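Local coordinates for glutathione S-transferase family protein (Populus trichocarpa, PDB 5F06), which probably conjugates glutathione to electrophilic substrates, releasing a halide, as a Phi-class glutathione transferase, at residues Ile146-Leu151 against Asn186-Val191. Residues are numbered along the deposited sequence; the frame is centred on the assembly and turned at random.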
ATOM      1  N   ILE A 146       4.145  -8.053 -16.561  1.00 12.00           N
ATOM      2  CA  ILE A 146       3.274  -8.949 -15.810  1.00 12.77           C
ATOM      3  C   ILE A 146       1.809  -8.589 -16.068  1.00 11.92           C
ATOM      4  O   ILE A 146       0.963  -9.475 -16.213  1.00 11.67           O
ATOM      5  CB  ILE A 146       3.570  -8.889 -14.296  1.00 15.27           C
ATOM      6  CG1 ILE A 146       5.031  -9.252 -14.013  1.00 16.62           C
ATOM      7  CG2 ILE A 146       2.628  -9.817 -13.516  1.00 17.05           C
ATOM      8  CD1 ILE A 146       5.416 -10.676 -14.395  1.00 17.85           C
ATOM      9  N   TYR A 147       1.516  -7.290 -16.122  1.00 11.41           N
ATOM     10  CA  TYR A 147       0.162  -6.816 -16.417  1.00 11.21           C
ATOM     11  C   TYR A 147      -0.299  -7.307 -17.789  1.00 11.38           C
ATOM     12  O   TYR A 147      -1.448  -7.710 -17.965  1.00 10.62           O
ATOM     13  CB  TYR A 147       0.089  -5.285 -16.374  1.00 11.22           C
ATOM     14  CG  TYR A 147      -0.005  -4.688 -14.982  1.00 11.15           C
ATOM     15  CD1 TYR A 147       0.513  -5.350 -13.875  1.00 11.11           C
ATOM     16  CD2 TYR A 147      -0.622  -3.460 -14.778  1.00 11.22           C
ATOM     17  CE1 TYR A 147       0.422  -4.803 -12.603  1.00 10.91           C
ATOM     18  CE2 TYR A 147      -0.715  -2.907 -13.513  1.00 10.63           C
ATOM     19  CZ  TYR A 147      -0.189  -3.579 -12.430  1.00 10.25           C
ATOM     20  OH  TYR A 147      -0.290  -3.024 -11.171  1.00 11.28           O
ATOM     21  N   GLU A 148       0.609  -7.264 -18.759  1.00 12.10           N
ATOM     22  CA  GLU A 148       0.302  -7.678 -20.122  1.00 13.09           C
ATOM     23  C   GLU A 148      -0.197  -9.114 -20.155  1.00 13.10           C
ATOM     24  O   GLU A 148      -1.161  -9.431 -20.855  1.00 14.11           O
ATOM     25  CB  GLU A 148       1.540  -7.531 -21.011  1.00 12.48           C
ATOM     26  CG  GLU A 148       1.338  -7.949 -22.461  1.00 14.61           C
ATOM     27  CD  GLU A 148       0.371  -7.061 -23.220  1.00 15.62           C
ATOM     28  OE1 GLU A 148      -0.034  -6.010 -22.684  1.00 15.81           O
ATOM     29  OE2 GLU A 148       0.021  -7.413 -24.367  1.00 17.39           O
ATOM     30  N   ALA A 149       0.460  -9.975 -19.387  1.00 12.40           N
ATOM     31  CA  ALA A 149       0.101 -11.382 -19.331  1.00 13.36           C
ATOM     32  C   ALA A 149      -1.223 -11.577 -18.606  1.00 14.00           C
ATOM     33  O   ALA A 149      -2.077 -12.327 -19.063  1.00 14.45           O
ATOM     34  CB  ALA A 149       1.201 -12.186 -18.650  1.00 14.50           C
ATOM     35  N   LYS A 150      -1.391 -10.893 -17.478  1.00 14.94           N
ATOM     36  CA  LYS A 150      -2.627 -10.985 -16.709  1.00 14.97           C
ATOM     37  C   LYS A 150      -3.817 -10.515 -17.546  1.00 14.99           C
ATOM     38  O   LYS A 150      -4.851 -11.174 -17.600  1.00 16.03           O
ATOM     39  CB  LYS A 150      -2.521 -10.156 -15.422  1.00 14.66           C
ATOM     40  CG  LYS A 150      -3.714 -10.299 -14.463  1.00 16.60           C
ATOM     41  CD  LYS A 150      -3.850 -11.724 -13.934  1.00 20.33           C
ATOM     42  CE  LYS A 150      -4.980 -11.855 -12.919  1.00 22.23           C
ATOM     43  NZ  LYS A 150      -6.324 -11.593 -13.508  1.00 22.04           N
ATOM     44  N   LEU A 151      -3.654  -9.378 -18.213  1.00 12.63           N
ATOM     45  CA  LEU A 151      -4.732  -8.787 -18.994  1.00 13.46           C
ATOM     46  C   LEU A 151      -4.989  -9.537 -20.300  1.00 14.84           C
ATOM     47  O   LEU A 151      -5.951  -9.240 -21.010  1.00 16.18           O
ATOM     48  CB  LEU A 151      -4.419  -7.321 -19.289  1.00 13.53           C
ATOM     49  CG  LEU A 151      -4.404  -6.408 -18.062  1.00 12.43           C
ATOM     50  CD1 LEU A 151      -3.860  -5.042 -18.433  1.00 12.10           C
ATOM     51  CD2 LEU A 151      -5.805  -6.283 -17.462  1.00 13.87           C
ATOM     52  N   ASN A 186       1.724   2.083 -24.520  1.00 15.14           N
ATOM     53  CA  ASN A 186       1.315   1.941 -25.909  1.00 16.24           C
ATOM     54  C   ASN A 186       1.937   0.749 -26.632  1.00 17.90           C
ATOM     55  O   ASN A 186       1.370   0.257 -27.606  1.00 19.46           O
ATOM     56  CB  ASN A 186       1.633   3.220 -26.679  1.00 15.64           C
ATOM     57  CG  ASN A 186       0.641   4.333 -26.394  1.00 17.08           C
ATOM     58  OD1 ASN A 186      -0.518   4.078 -26.066  1.00 18.12           O
ATOM     59  ND2 ASN A 186       1.092   5.573 -26.521  1.00 18.73           N
ATOM     60  N   GLU A 187       3.088   0.279 -26.159  1.00 16.24           N
ATOM     61  CA  GLU A 187       3.805  -0.807 -26.830  1.00 16.36           C
ATOM     62  C   GLU A 187       3.411  -2.196 -26.328  1.00 16.83           C
ATOM     63  O   GLU A 187       3.914  -3.207 -26.827  1.00 16.49           O
ATOM     64  CB  GLU A 187       5.314  -0.614 -26.672  1.00 15.83           C
ATOM     65  CG  GLU A 187       5.875   0.462 -27.579  1.00 16.06           C
ATOM     66  CD  GLU A 187       7.357   0.679 -27.390  1.00 19.13           C
ATOM     67  OE1 GLU A 187       7.980  -0.077 -26.611  1.00 17.60           O
ATOM     68  OE2 GLU A 187       7.897   1.609 -28.025  1.00 19.53           O
ATOM     69  N   ARG A 188       2.512  -2.237 -25.349  1.00 16.43           N
ATOM     70  CA  ARG A 188       1.973  -3.489 -24.821  1.00 14.38           C
ATOM     71  C   ARG A 188       0.471  -3.552 -25.113  1.00 14.32           C
ATOM     72  O   ARG A 188      -0.313  -2.872 -24.452  1.00 13.87           O
ATOM     73  CB  ARG A 188       2.249  -3.591 -23.318  1.00 13.73           C
ATOM     74  CG  ARG A 188       3.726  -3.752 -23.002  1.00 13.87           C
ATOM     75  CD  ARG A 188       4.047  -3.468 -21.547  1.00 12.54           C
ATOM     76  NE  ARG A 188       5.444  -3.767 -21.247  1.00 12.83           N
ATOM     77  CZ  ARG A 188       6.469  -2.968 -21.525  1.00 13.58           C
ATOM     78  NH1 ARG A 188       6.282  -1.794 -22.123  1.00 13.30           N
ATOM     79  NH2 ARG A 188       7.696  -3.347 -21.207  1.00 14.56           N
ATOM     80  N   PRO A 189       0.066  -4.363 -26.112  1.00 14.89           N
ATOM     81  CA  PRO A 189      -1.300  -4.249 -26.645  1.00 15.78           C
ATOM     82  C   PRO A 189      -2.417  -4.437 -25.620  1.00 15.10           C
ATOM     83  O   PRO A 189      -3.377  -3.667 -25.644  1.00 14.92           O
ATOM     84  CB  PRO A 189      -1.362  -5.355 -27.712  1.00 17.22           C
ATOM     85  CG  PRO A 189      -0.219  -6.266 -27.423  1.00 18.33           C
ATOM     86  CD  PRO A 189       0.840  -5.402 -26.813  1.00 16.86           C
ATOM     87  N   HIS A 190      -2.305  -5.426 -24.739  1.00 14.73           N
ATOM     88  CA  HIS A 190      -3.366  -5.669 -23.764  1.00 14.71           C
ATOM     89  C   HIS A 190      -3.414  -4.568 -22.710  1.00 15.02           C
ATOM     90  O   HIS A 190      -4.497  -4.163 -22.293  1.00 12.60           O
ATOM     91  CB  HIS A 190      -3.190  -7.037 -23.101  1.00 14.05           C
ATOM     92  CG  HIS A 190      -3.445  -8.186 -24.028  1.00 17.41           C
ATOM     93  ND1 HIS A 190      -2.453  -8.763 -24.792  1.00 18.43           N
ATOM     94  CD2 HIS A 190      -4.583  -8.855 -24.324  1.00 15.97           C
ATOM     95  CE1 HIS A 190      -2.968  -9.744 -25.512  1.00 19.48           C
ATOM     96  NE2 HIS A 190      -4.262  -9.819 -25.249  1.00 17.21           N
ATOM     97  N   VAL A 191      -2.247  -4.085 -22.287  1.00 13.28           N
ATOM     98  CA  VAL A 191      -2.174  -2.958 -21.359  1.00 13.55           C
ATOM     99  C   VAL A 191      -2.776  -1.703 -21.995  1.00 13.11           C
ATOM    100  O   VAL A 191      -3.522  -0.969 -21.349  1.00 13.65           O
ATOM    101  CB  VAL A 191      -0.714  -2.678 -20.927  1.00 13.85           C
ATOM    102  CG1 VAL A 191      -0.623  -1.426 -20.059  1.00 13.36           C
ATOM    103  CG2 VAL A 191      -0.147  -3.873 -20.176  1.00 13.47           C
TER
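At the start of helix 189-198, Glu-148 of helix 130-153 accepts hydrogen bonds from the first-turn N-H groups of His-190 and Val-191 and makes a His-carboxylate hydrogen bond. Its CG lies anti to the backbone N (chi1 179°) and the chain then bends at chi2, a shape that brings both oxygens to the helix end. Val-191 N donates to Glu-148 OE1 at 3.0 Å on the syn side, slightly out of the carboxylate plane. Glu-148 OE2 accepts twice. His-190 N meets its syn lone pair at 3.1 Å, in a nearly straight bond (N-H...O 167°). The His-carboxylate bond, His-190 ND1 to Glu-148 OE2 at 2.9 Å, arrives from above the carboxylate plane although the oxygen lies in the imidazole plane. Those two planes stand 62° apart. Because the acceptor sits at N-H groups in the first turn of the helix, the helix dipole would be expected to stabilise the carboxylate's negative charge. Both helices belong to the all-helical C-terminal domain of the GST fold. Arg-188, the N-cap residue, lays its CB 3.4 Å from Glu-148 OE1, while its guanidinium turns away to a salt bridge with Asp-145 and to Val-184 O. An alanine in place of Glu-148 would probably leave the N-H groups of His-190 and Val-191 without this acceptor and the imidazole freer to turn. On the buried side, Val-191 CG2 packs 4.1 Å from Tyr-147 CB, and Leu-151 CD1 comes 4.0 Å from Val-191 CA, with Trp-194 and Leu-157 also touching Leu-151.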